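Long-range contacts in uncharacterized protein MJ1062 (Methanocaldococcus jannaschii, PDB 3EO4), which is of unknown function, though this C-terminal piece is a GNAT-type domain and so probably transfers acyl groups from a thioester donor: residues I14-I19 / R109-L114; N22-L27 / E51-W56; F39-K44 / R130-N135. All blocks are in the same frame, centred on the assembly; numbering follows the deposited sequence.

Overall arrangement
Contact 1 is the buried one: strand 13-18 meets helix 107-121 through aliphatic branches and a serine hydroxyl. Contact 2, partly buried, packs helix 24-31 on helix 49-58 with leucines against aromatic rings and one imidazole-to-carbonyl bond. Contact 3 lies at the surface, where a loop meets the end of strand 126-132, and is the most polar, with asparagine amides and a bridging water. Contacts 1 and 2 touch through the Arg17-Asp23 salt bridge and the packing of Ile19 on Trp56 and Leu27; strand 13-18 and helix 24-31 follow each other in the chain. Contacts 1 and 3 lie on opposite sides of the chain's centre, although helix 107-121 leads directly into strand 126-132.

Contact 1: residues I14-I19 / R109-L114; sequences IIIRQI and RHSVSL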
loop_
_atom_site.group_PDB
_atom_site.type_symbol
_atom_site.label_atom_id
_atom_site.label_comp_id
_atom_site.label_asym_id
_atom_site.label_seq_id
_atom_site.Cartn_x
_atom_site.Cartn_y
_atom_site.Cartn_z
ATOM N N ILE A 14 -18.370 -8.258 -2.998
ATOM C CA ILE A 14 -16.974 -8.675 -3.036
ATOM C C ILE A 14 -16.771 -9.518 -4.283
ATOM O O ILE A 14 -17.521 -10.453 -4.528
ATOM C CB ILE A 14 -16.611 -9.525 -1.822
ATOM C CG1 ILE A 14 -16.537 -8.658 -0.553
ATOM C CG2 ILE A 14 -15.280 -10.219 -2.044
ATOM C CD1 ILE A 14 -17.847 -8.433 0.140
ATOM N N ILE A 15 -15.748 -9.166 -5.058
ATOM C CA ILE A 15 -15.311 -9.921 -6.222
ATOM C C ILE A 15 -13.826 -10.225 -6.021
ATOM O O ILE A 15 -13.079 -9.421 -5.423
ATOM C CB ILE A 15 -15.516 -9.086 -7.496
ATOM C CG1 ILE A 15 -16.994 -8.711 -7.640
ATOM C CG2 ILE A 15 -15.073 -9.851 -8.740
ATOM C CD1 ILE A 15 -17.252 -7.218 -7.799
ATOM N N ILE A 16 -13.392 -11.391 -6.483
ATOM C CA ILE A 16 -11.979 -11.680 -6.512
ATOM C C ILE A 16 -11.564 -11.942 -7.959
ATOM O O ILE A 16 -12.324 -12.554 -8.713
ATOM C CB ILE A 16 -11.594 -12.850 -5.589
ATOM C CG1 ILE A 16 -12.250 -14.162 -6.028
ATOM C CG2 ILE A 16 -11.930 -12.522 -4.140
ATOM C CD1 ILE A 16 -11.529 -15.376 -5.497
ATOM N N ARG A 17 -10.400 -11.424 -8.350
ATOM C CA ARG A 17 -9.862 -11.623 -9.697
ATOM C C ARG A 17 -8.365 -11.902 -9.574
ATOM O O ARG A 17 -7.708 -11.415 -8.624
ATOM C CB ARG A 17 -10.119 -10.406 -10.599
ATOM C CG ARG A 17 -9.436 -9.100 -10.135
ATOM C CD ARG A 17 -8.798 -8.294 -11.299
ATOM N NE ARG A 17 -8.114 -7.087 -10.808
ATOM C CZ ARG A 17 -6.809 -6.992 -10.488
ATOM N NH1 ARG A 17 -5.993 -8.039 -10.602
ATOM N NH2 ARG A 17 -6.317 -5.829 -10.051
ATOM N N GLN A 18 -7.809 -12.675 -10.506
ATOM C CA GLN A 18 -6.384 -13.007 -10.378
ATOM C C GLN A 18 -5.525 -11.754 -10.416
ATOM O O GLN A 18 -5.870 -10.732 -11.035
ATOM C CB GLN A 18 -5.875 -14.086 -11.357
ATOM C CG GLN A 18 -6.485 -14.058 -12.740
ATOM C CD GLN A 18 -5.770 -14.965 -13.767
ATOM O OE1 GLN A 18 -6.057 -14.886 -14.975
ATOM N NE2 GLN A 18 -4.844 -15.806 -13.308
ATOM N N ILE A 19 -4.424 -11.844 -9.685
ATOM C CA ILE A 19 -3.432 -10.801 -9.591
ATOM C C ILE A 19 -2.701 -10.672 -10.904
ATOM O O ILE A 19 -2.686 -11.589 -11.707
ATOM C CB ILE A 19 -2.402 -11.161 -8.480
ATOM C CG1 ILE A 19 -1.610 -9.926 -8.040
ATOM C CG2 ILE A 19 -1.492 -12.327 -8.929
ATOM C CD1 ILE A 19 -1.012 -10.054 -6.628
ATOM N N ARG A 109 -13.783 -12.929 5.359
ATOM C CA ARG A 109 -14.590 -14.125 5.455
ATOM C C ARG A 109 -15.194 -14.509 4.098
ATOM O O ARG A 109 -15.044 -15.643 3.657
ATOM C CB ARG A 109 -15.679 -13.893 6.491
ATOM C CG ARG A 109 -16.524 -15.086 6.768
ATOM C CD ARG A 109 -17.709 -14.745 7.639
ATOM N NE ARG A 109 -18.430 -15.984 7.906
ATOM C CZ ARG A 109 -19.544 -16.370 7.286
ATOM N NH1 ARG A 109 -20.126 -15.588 6.366
ATOM N NH2 ARG A 109 -20.089 -17.539 7.610
ATOM N N HIS A 110 -15.877 -13.567 3.450
ATOM C CA HIS A 110 -16.486 -13.803 2.136
ATOM C C HIS A 110 -15.455 -14.134 1.063
ATOM O O HIS A 110 -15.716 -14.928 0.188
ATOM C CB HIS A 110 -17.283 -12.584 1.698
ATOM C CG HIS A 110 -18.556 -12.402 2.460
ATOM N ND1 HIS A 110 -18.599 -12.329 3.839
ATOM C CD2 HIS A 110 -19.838 -12.268 2.039
ATOM C CE1 HIS A 110 -19.850 -12.170 4.234
ATOM N NE2 HIS A 110 -20.621 -12.127 3.162
ATOM N N SER A 111 -14.294 -13.506 1.129
ATOM C CA SER A 111 -13.227 -13.778 0.153
ATOM C C SER A 111 -12.715 -15.199 0.305
ATOM O O SER A 111 -12.573 -15.931 -0.689
ATOM C CB SER A 111 -12.045 -12.818 0.322
ATOM O OG SER A 111 -12.421 -11.490 0.077
ATOM N N VAL A 112 -12.440 -15.597 1.545
ATOM C CA VAL A 112 -11.989 -16.957 1.793
ATOM C C VAL A 112 -13.057 -17.966 1.329
ATOM O O VAL A 112 -12.735 -18.938 0.655
ATOM C CB VAL A 112 -11.549 -17.170 3.252
ATOM C CG1 VAL A 112 -11.332 -18.650 3.532
ATOM C CG2 VAL A 112 -10.273 -16.347 3.547
ATOM N N SER A 113 -14.325 -17.712 1.635
ATOM C CA SER A 113 -15.347 -18.665 1.210
ATOM C C SER A 113 -15.450 -18.793 -0.315
ATOM O O SER A 113 -15.694 -19.900 -0.824
ATOM C CB SER A 113 -16.696 -18.373 1.840
ATOM O OG SER A 113 -17.264 -17.307 1.148
ATOM N N LEU A 114 -15.242 -17.689 -1.039
ATOM C CA LEU A 114 -15.100 -17.752 -2.506
ATOM C C LEU A 114 -13.966 -18.724 -2.946
ATOM O O LEU A 114 -14.138 -19.527 -3.842
ATOM C CB LEU A 114 -14.904 -16.348 -3.112
ATOM C CG LEU A 114 -16.113 -15.389 -3.217
ATOM C CD1 LEU A 114 -15.686 -14.001 -3.689
ATOM C CD2 LEU A 114 -17.206 -15.941 -4.156
#
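Ile14 and Ile16 of strand 13-18 pack on Leu114 and Ser111 of helix 107-121 in a buried helix-on-sheet contact. The axes of the two short segments come within 8.8 Å and cross at 48°. Because side chains alternate along a strand, Ile14 and Ile16 point at the helix while Ile15 between them points away from it, and beta-branched residues suit this place by presenting a broad aliphatic surface while favouring extended backbone. On the helix, Leu114 follows His110 by one turn, which sets both on the side turned to the strand.

Leu114 carries much of the packing with a single methyl. Its CD1 is anti to CA (chi2 173°), at the far end of an extended branch, and there it lies 4.1 Å from Ile14 CG2 and also 4.1 Å from Ile16 CG2. The side chains of Ile14 and Leu114 cross obliquely, whereas those of Ile16 and Leu114 run alongside each other with opposite sense. In the GNAT fold this helix follows the strand corresponding to 92-97, and its start commonly cradles the pyrophosphate of the acyl-CoA; 13-18 would be the first long strand of the sheet it covers.

Ile14 CG2 also rests 3.8 Å from Ser111 OG. A serine is tolerable in so apolar a setting because it is small and its hydroxyl is hydrogen-bonded to Ile107 O, one turn back in the same helix. At the margin, Ile14 CD1 approaches His110 CB to 4.5 Å, a loose touch made by the aliphatic root of the histidine. Cys5 of strand 4-6 packs against Ile14, His110 and Leu114, and on the neighbouring strand 63-71 Trp65 adjoins Ile16 while Ile67 adjoins Ser111.

Contact 2: residues N22-L27 / E51-W56; sequences NDLELL and EHYSWW
A pair of helices, 24-31 and 49-58, meets here through Leu24 and Leu27 on one and a row of aromatic residues on the other. Leu24 carries most of the contact with its two methyls. Its CD1 sits over the five-membered ring of Trp56 in a CH-pi contact, 3.7 Å from the centroid and only 7° off the ring normal, while its CD2 comes 3.6 Å from Trp56 CE3. The same CD1 meets the edge of the Tyr53 ring, at 3.9 Å from Tyr53 CD1. A leucine suits the spot because its forked end can serve several rings at once.

These helices belong to the connection between strands 13-18 and 63-71, which in GNAT proteins usually borders the acceptor-substrate side of the cleft. One hydrogen bond joins the two segments: His52 NE2 donates to Leu24 O over 2.8 Å. The bond is bent, with an N-H...O angle of 131°, and the oxygen stands 30° out of the imidazole plane. An alanine here would probably leave Leu24 O without this donor and open a gap beside Leu27, whose CD2 now meets the imidazole edge at 3.9 Å from His52 CE1.

Leu27 CD2 also lies 3.9 Å from Trp55 CZ3, the two side chains crossing at about a right angle. Ile19 packs against both Leu27 and Trp56. On another side of helix 24-31, Glu25 forms a salt bridge with Lys77 of the second subunit.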
loop_
_atom_site.group_PDB
_atom_site.type_symbol
_atom_site.label_atom_id
_atom_site.label_comp_id
_atom_site.label_asym_id
_atom_site.label_seq_id
_atom_site.Cartn_x
_atom_site.Cartn_y
_atom_site.Cartn_z
ATOM N N ASN A 22 0.918 -5.601 -12.459
ATOM C CA ASN A 22 0.568 -4.223 -12.100
ATOM C C ASN A 22 0.138 -4.037 -10.639
ATOM O O ASN A 22 0.182 -2.919 -10.114
ATOM C CB ASN A 22 -0.512 -3.689 -13.049
ATOM C CG ASN A 22 -0.056 -3.671 -14.503
ATOM O OD1 ASN A 22 0.973 -3.070 -14.846
ATOM N ND2 ASN A 22 -0.815 -4.348 -15.373
ATOM N N ASP A 23 -0.267 -5.126 -9.988
ATOM C CA ASP A 23 -0.773 -5.098 -8.609
ATOM C C ASP A 23 0.351 -5.260 -7.600
ATOM O O ASP A 23 0.124 -5.167 -6.397
ATOM C CB ASP A 23 -1.788 -6.234 -8.383
ATOM C CG ASP A 23 -3.045 -6.115 -9.276
ATOM O OD1 ASP A 23 -3.456 -7.123 -9.909
ATOM O OD2 ASP A 23 -3.611 -5.019 -9.354
ATOM N N LEU A 24 1.561 -5.487 -8.101
ATOM C CA LEU A 24 2.675 -5.953 -7.264
ATOM C C LEU A 24 3.099 -4.941 -6.213
ATOM O O LEU A 24 3.380 -5.314 -5.061
ATOM C CB LEU A 24 3.868 -6.371 -8.114
ATOM C CG LEU A 24 3.855 -7.767 -8.750
ATOM C CD1 LEU A 24 5.117 -7.979 -9.569
ATOM C CD2 LEU A 24 3.735 -8.874 -7.709
ATOM N N GLU A 25 3.121 -3.669 -6.615
ATOM C CA GLU A 25 3.529 -2.566 -5.730
ATOM C C GLU A 25 2.489 -2.332 -4.657
ATOM O O GLU A 25 2.837 -2.016 -3.545
ATOM C CB GLU A 25 3.808 -1.255 -6.491
ATOM C CG GLU A 25 4.846 -1.357 -7.654
ATOM C CD GLU A 25 4.164 -1.606 -9.013
ATOM O OE1 GLU A 25 3.342 -2.545 -9.123
ATOM O OE2 GLU A 25 4.423 -0.848 -9.973
ATOM N N LEU A 26 1.211 -2.461 -5.010
ATOM C CA LEU A 26 0.138 -2.292 -4.043
ATOM C C LEU A 26 0.169 -3.433 -3.018
ATOM O O LEU A 26 0.100 -3.187 -1.813
ATOM C CB LEU A 26 -1.215 -2.242 -4.733
ATOM C CG LEU A 26 -2.460 -2.320 -3.866
ATOM C CD1 LEU A 26 -2.470 -1.185 -2.862
ATOM C CD2 LEU A 26 -3.712 -2.201 -4.787
ATOM N N LEU A 27 0.282 -4.664 -3.513
ATOM C CA LEU A 27 0.481 -5.816 -2.643
ATOM C C LEU A 27 1.697 -5.636 -1.742
ATOM O O LEU A 27 1.607 -5.847 -0.526
ATOM C CB LEU A 27 0.553 -7.124 -3.433
ATOM C CG LEU A 27 0.662 -8.384 -2.538
ATOM C CD1 LEU A 27 -0.624 -8.690 -1.695
ATOM C CD2 LEU A 27 1.123 -9.646 -3.325
ATOM N N GLU A 51 13.177 -8.871 -2.937
ATOM C CA GLU A 51 12.562 -10.013 -2.250
ATOM C C GLU A 51 11.132 -10.263 -2.734
ATOM O O GLU A 51 10.728 -11.393 -2.991
ATOM C CB GLU A 51 12.478 -9.757 -0.748
ATOM C CG GLU A 51 13.791 -9.434 -0.047
ATOM C CD GLU A 51 13.578 -8.873 1.370
ATOM O OE1 GLU A 51 12.454 -8.383 1.703
ATOM O OE2 GLU A 51 14.569 -8.902 2.150
ATOM N N HIS A 52 10.366 -9.192 -2.822
ATOM C CA HIS A 52 9.008 -9.283 -3.295
ATOM C C HIS A 52 8.928 -9.821 -4.731
ATOM O O HIS A 52 8.060 -10.640 -5.054
ATOM C CB HIS A 52 8.370 -7.906 -3.200
ATOM C CG HIS A 52 6.917 -7.891 -3.525
ATOM N ND1 HIS A 52 5.990 -8.630 -2.824
ATOM C CD2 HIS A 52 6.223 -7.204 -4.461
ATOM C CE1 HIS A 52 4.789 -8.415 -3.326
ATOM N NE2 HIS A 52 4.901 -7.547 -4.317
ATOM N N TYR A 53 9.820 -9.339 -5.584
ATOM C CA TYR A 53 9.769 -9.676 -6.994
ATOM C C TYR A 53 10.319 -11.082 -7.231
ATOM O O TYR A 53 9.860 -11.812 -8.110
ATOM C CB TYR A 53 10.536 -8.632 -7.828
ATOM C CG TYR A 53 10.235 -8.725 -9.303
ATOM C CD1 TYR A 53 8.957 -8.423 -9.771
ATOM C CD2 TYR A 53 11.199 -9.152 -10.218
ATOM C CE1 TYR A 53 8.643 -8.507 -11.101
ATOM C CE2 TYR A 53 10.890 -9.248 -11.573
ATOM C CZ TYR A 53 9.590 -8.915 -11.995
ATOM O OH TYR A 53 9.200 -8.983 -13.310
ATOM N N SER A 54 11.298 -11.469 -6.425
ATOM C CA SER A 54 11.815 -12.833 -6.484
ATOM C C SER A 54 10.733 -13.836 -6.032
ATOM O O SER A 54 10.619 -14.913 -6.620
ATOM C CB SER A 54 13.103 -12.939 -5.681
ATOM O OG SER A 54 13.367 -14.270 -5.318
ATOM N N TRP A 55 9.911 -13.470 -5.038
ATOM C CA TRP A 55 8.718 -14.262 -4.702
ATOM C C TRP A 55 7.829 -14.429 -5.938
ATOM O O TRP A 55 7.436 -15.537 -6.294
ATOM C CB TRP A 55 7.921 -13.635 -3.538
ATOM C CG TRP A 55 6.525 -14.182 -3.413
ATOM C CD1 TRP A 55 6.163 -15.344 -2.818
ATOM C CD2 TRP A 55 5.293 -13.588 -3.915
ATOM N NE1 TRP A 55 4.790 -15.527 -2.912
ATOM C CE2 TRP A 55 4.238 -14.471 -3.590
ATOM C CE3 TRP A 55 4.993 -12.414 -4.622
ATOM C CZ2 TRP A 55 2.910 -14.214 -3.935
ATOM C CZ3 TRP A 55 3.658 -12.154 -4.976
ATOM C CH2 TRP A 55 2.634 -13.050 -4.632
ATOM N N TRP A 56 7.551 -13.324 -6.611
ATOM C CA TRP A 56 6.628 -13.288 -7.739
ATOM C C TRP A 56 7.089 -14.155 -8.913
ATOM O O TRP A 56 6.280 -14.870 -9.511
ATOM C CB TRP A 56 6.417 -11.838 -8.171
ATOM C CG TRP A 56 5.790 -11.678 -9.497
ATOM C CD1 TRP A 56 6.410 -11.341 -10.659
ATOM C CD2 TRP A 56 4.403 -11.822 -9.809
ATOM N NE1 TRP A 56 5.498 -11.264 -11.681
ATOM C CE2 TRP A 56 4.255 -11.559 -11.184
ATOM C CE3 TRP A 56 3.268 -12.145 -9.057
ATOM C CZ2 TRP A 56 3.013 -11.617 -11.830
ATOM C CZ3 TRP A 56 2.027 -12.200 -9.708
ATOM C CH2 TRP A 56 1.914 -11.931 -11.066
#

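Contact 3: residues F39-K44 / R130-N135; sequences FFYIQK and RILENN
Phe39 and Asn135 bring their CA atoms within 5.7 Å where a loop with a type II turn from Phe40 to Gln43 passes a type I turn, Leu132 to Asn135, at the end of strand 126-132. The Asn135 amide stacks on the Phe39 ring, the two planes only 15° apart, with OD1 3.8 Å above one face and offset toward the rim. Its ND2 lies 3.3 Å from Phe39 CB. A flat amide suits this place, since it can lie against a ring and still use its polar atoms at its margins.

Asn134 adds a second amide, turned 45° from the ring plane, with ND2 3.5 Å from Phe39 CD1. A hydrogen bond from this ND2 to the carbonyl oxygen of Lys38, the residue before Phe39, holds the amide there.

One water ties the two backbones together. It donates to Phe39 O at 2.8 Å and accepts from Asn135 ND2 at the same length and from Leu132 N at 3.1 Å, so it satisfies polar groups of both segments that do not bond directly. Beside it, Leu132 CG packs against the Phe39 carbonyl, 3.6 Å from Phe39 O, and Leu132 CD2 makes the apolar contact, at the edge of the Tyr41 ring.

Asn135 occupies the N-cap of helix 136-144, where its OD1 makes a weak hydrogen bond to Ser138 N, while ND2 also bonds a buffer molecule, MES, that may mark a pocket. A strand running through a tight turn into a capped helix, as here from 126-132 to 136-144, is consistent with the beta5-alpha4 junction of the GNAT fold.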
loop_
_atom_site.group_PDB
_atom_site.type_symbol
_atom_site.label_atom_id
_atom_site.label_comp_id
_atom_site.label_asym_id
_atom_site.label_seq_id
_atom_site.Cartn_x
_atom_site.Cartn_y
_atom_site.Cartn_z
ATOM N N PHE A 39 1.328 -9.641 12.126
ATOM C CA PHE A 39 0.669 -10.932 12.070
ATOM C C PHE A 39 1.398 -11.971 11.197
ATOM O O PHE A 39 0.887 -13.073 11.001
ATOM C CB PHE A 39 -0.825 -10.740 11.667
ATOM C CG PHE A 39 -1.588 -9.777 12.578
ATOM C CD1 PHE A 39 -1.632 -9.984 13.945
ATOM C CD2 PHE A 39 -2.266 -8.667 12.051
ATOM C CE1 PHE A 39 -2.324 -9.117 14.808
ATOM C CE2 PHE A 39 -2.963 -7.774 12.897
ATOM C CZ PHE A 39 -2.979 -8.010 14.305
ATOM N N PHE A 40 2.601 -11.649 10.719
ATOM C CA PHE A 40 3.338 -12.501 9.785
ATOM C C PHE A 40 4.538 -13.107 10.508
ATOM O O PHE A 40 5.288 -12.380 11.170
ATOM C CB PHE A 40 3.877 -11.693 8.595
ATOM C CG PHE A 40 2.819 -11.175 7.661
ATOM C CD1 PHE A 40 3.149 -10.217 6.701
ATOM C CD2 PHE A 40 1.510 -11.615 7.740
ATOM C CE1 PHE A 40 2.212 -9.721 5.843
ATOM C CE2 PHE A 40 0.552 -11.130 6.854
ATOM C CZ PHE A 40 0.905 -10.177 5.912
ATOM N N TYR A 41 4.706 -14.420 10.369
ATOM C CA TYR A 41 5.812 -15.148 10.985
ATOM C C TYR A 41 7.154 -14.400 10.789
ATOM O O TYR A 41 7.561 -14.105 9.661
ATOM C CB TYR A 41 5.865 -16.608 10.481
ATOM C CG TYR A 41 6.941 -17.444 11.148
ATOM C CD1 TYR A 41 6.863 -17.756 12.505
ATOM C CD2 TYR A 41 8.036 -17.896 10.435
ATOM C CE1 TYR A 41 7.841 -18.488 13.128
ATOM C CE2 TYR A 41 9.029 -18.664 11.054
ATOM C CZ TYR A 41 8.917 -18.945 12.402
ATOM O OH TYR A 41 9.877 -19.670 13.050
ATOM N N ILE A 42 7.769 -14.044 11.916
ATOM C CA ILE A 42 9.066 -13.337 12.018
ATOM C C ILE A 42 9.351 -12.039 11.206
ATOM O O ILE A 42 10.458 -11.501 11.315
ATOM C CB ILE A 42 10.283 -14.294 11.859
ATOM C CG1 ILE A 42 10.694 -14.426 10.376
ATOM C CG2 ILE A 42 10.061 -15.594 12.637
ATOM C CD1 ILE A 42 10.406 -15.712 9.749
ATOM N N GLN A 43 8.403 -11.530 10.413
ATOM C CA GLN A 43 8.680 -10.278 9.687
ATOM C C GLN A 43 8.795 -9.152 10.718
ATOM O O GLN A 43 7.920 -9.002 11.581
ATOM C CB GLN A 43 7.610 -9.965 8.636
ATOM C CG GLN A 43 8.003 -8.877 7.630
ATOM C CD GLN A 43 6.938 -8.650 6.533
ATOM O OE1 GLN A 43 6.204 -9.561 6.180
ATOM N NE2 GLN A 43 6.850 -7.430 6.014
ATOM N N LYS A 44 9.871 -8.376 10.627
ATOM C CA LYS A 44 10.116 -7.265 11.543
ATOM C C LYS A 44 10.419 -5.986 10.789
ATOM O O LYS A 44 10.808 -4.997 11.412
ATOM C CB LYS A 44 11.307 -7.564 12.464
ATOM C CG LYS A 44 11.291 -8.948 13.075
ATOM C CD LYS A 44 11.312 -8.900 14.592
ATOM C CE LYS A 44 9.914 -9.112 15.156
ATOM N NZ LYS A 44 9.907 -8.933 16.641
ATOM N N ARG A 130 -2.477 -21.089 8.175
ATOM C CA ARG A 130 -1.456 -20.988 9.232
ATOM C C ARG A 130 -1.654 -19.628 9.874
ATOM O O ARG A 130 -1.669 -18.612 9.170
ATOM C CB ARG A 130 -0.011 -21.102 8.682
ATOM C CG ARG A 130 0.241 -22.319 7.793
ATOM C CD ARG A 130 1.718 -22.399 7.303
ATOM N NE ARG A 130 2.591 -22.718 8.413
ATOM C CZ ARG A 130 3.270 -23.843 8.567
ATOM N NH1 ARG A 130 3.229 -24.808 7.647
ATOM N NH2 ARG A 130 4.024 -23.984 9.655
ATOM N N ILE A 131 -1.830 -19.606 11.194
ATOM C CA ILE A 131 -2.173 -18.359 11.876
ATOM C C ILE A 131 -1.328 -18.133 13.127
ATOM O O ILE A 131 -1.160 -19.048 13.966
ATOM C CB ILE A 131 -3.694 -18.267 12.223
ATOM C CG1 ILE A 131 -4.587 -18.658 11.023
ATOM C CG2 ILE A 131 -4.071 -16.850 12.661
ATOM C CD1 ILE A 131 -6.090 -18.836 11.382
ATOM N N LEU A 132 -0.790 -16.922 13.250
ATOM C CA LEU A 132 -0.086 -16.550 14.484
ATOM C C LEU A 132 -1.087 -16.338 15.622
ATOM O O LEU A 132 -2.198 -15.804 15.412
ATOM C CB LEU A 132 0.744 -15.287 14.310
ATOM C CG LEU A 132 2.073 -15.238 13.577
ATOM C CD1 LEU A 132 2.768 -14.026 14.120
ATOM C CD2 LEU A 132 2.973 -16.493 13.766
ATOM N N GLU A 133 -0.684 -16.791 16.800
ATOM C CA GLU A 133 -1.476 -16.725 18.008
ATOM C C GLU A 133 -2.060 -15.346 18.279
ATOM O O GLU A 133 -3.126 -15.258 18.886
ATOM C CB GLU A 133 -0.621 -17.101 19.211
ATOM C CG GLU A 133 -0.296 -18.549 19.275
ATOM C CD GLU A 133 0.591 -18.881 20.441
ATOM O OE1 GLU A 133 1.486 -18.055 20.733
ATOM O OE2 GLU A 133 0.406 -19.964 21.051
ATOM N N ASN A 134 -1.364 -14.284 17.865
ATOM C CA ASN A 134 -1.784 -12.929 18.206
ATOM C C ASN A 134 -2.801 -12.402 17.211
ATOM O O ASN A 134 -3.446 -11.384 17.451
ATOM C CB ASN A 134 -0.576 -11.965 18.352
ATOM C CG ASN A 134 0.186 -11.757 17.038
ATOM O OD1 ASN A 134 0.464 -12.709 16.328
ATOM N ND2 ASN A 134 0.522 -10.502 16.717
ATOM N N ASN A 135 -2.957 -13.115 16.094
ATOM C CA ASN A 135 -3.844 -12.672 15.040
ATOM C C ASN A 135 -5.296 -13.055 15.335
ATOM O O ASN A 135 -5.839 -13.982 14.712
ATOM C CB ASN A 135 -3.375 -13.192 13.692
ATOM C CG ASN A 135 -4.013 -12.450 12.523
ATOM O OD1 ASN A 135 -4.941 -11.660 12.704
ATOM N ND2 ASN A 135 -3.503 -12.698 11.313
HETATM O O HOH W 1 -1.398 -14.589 11.245
#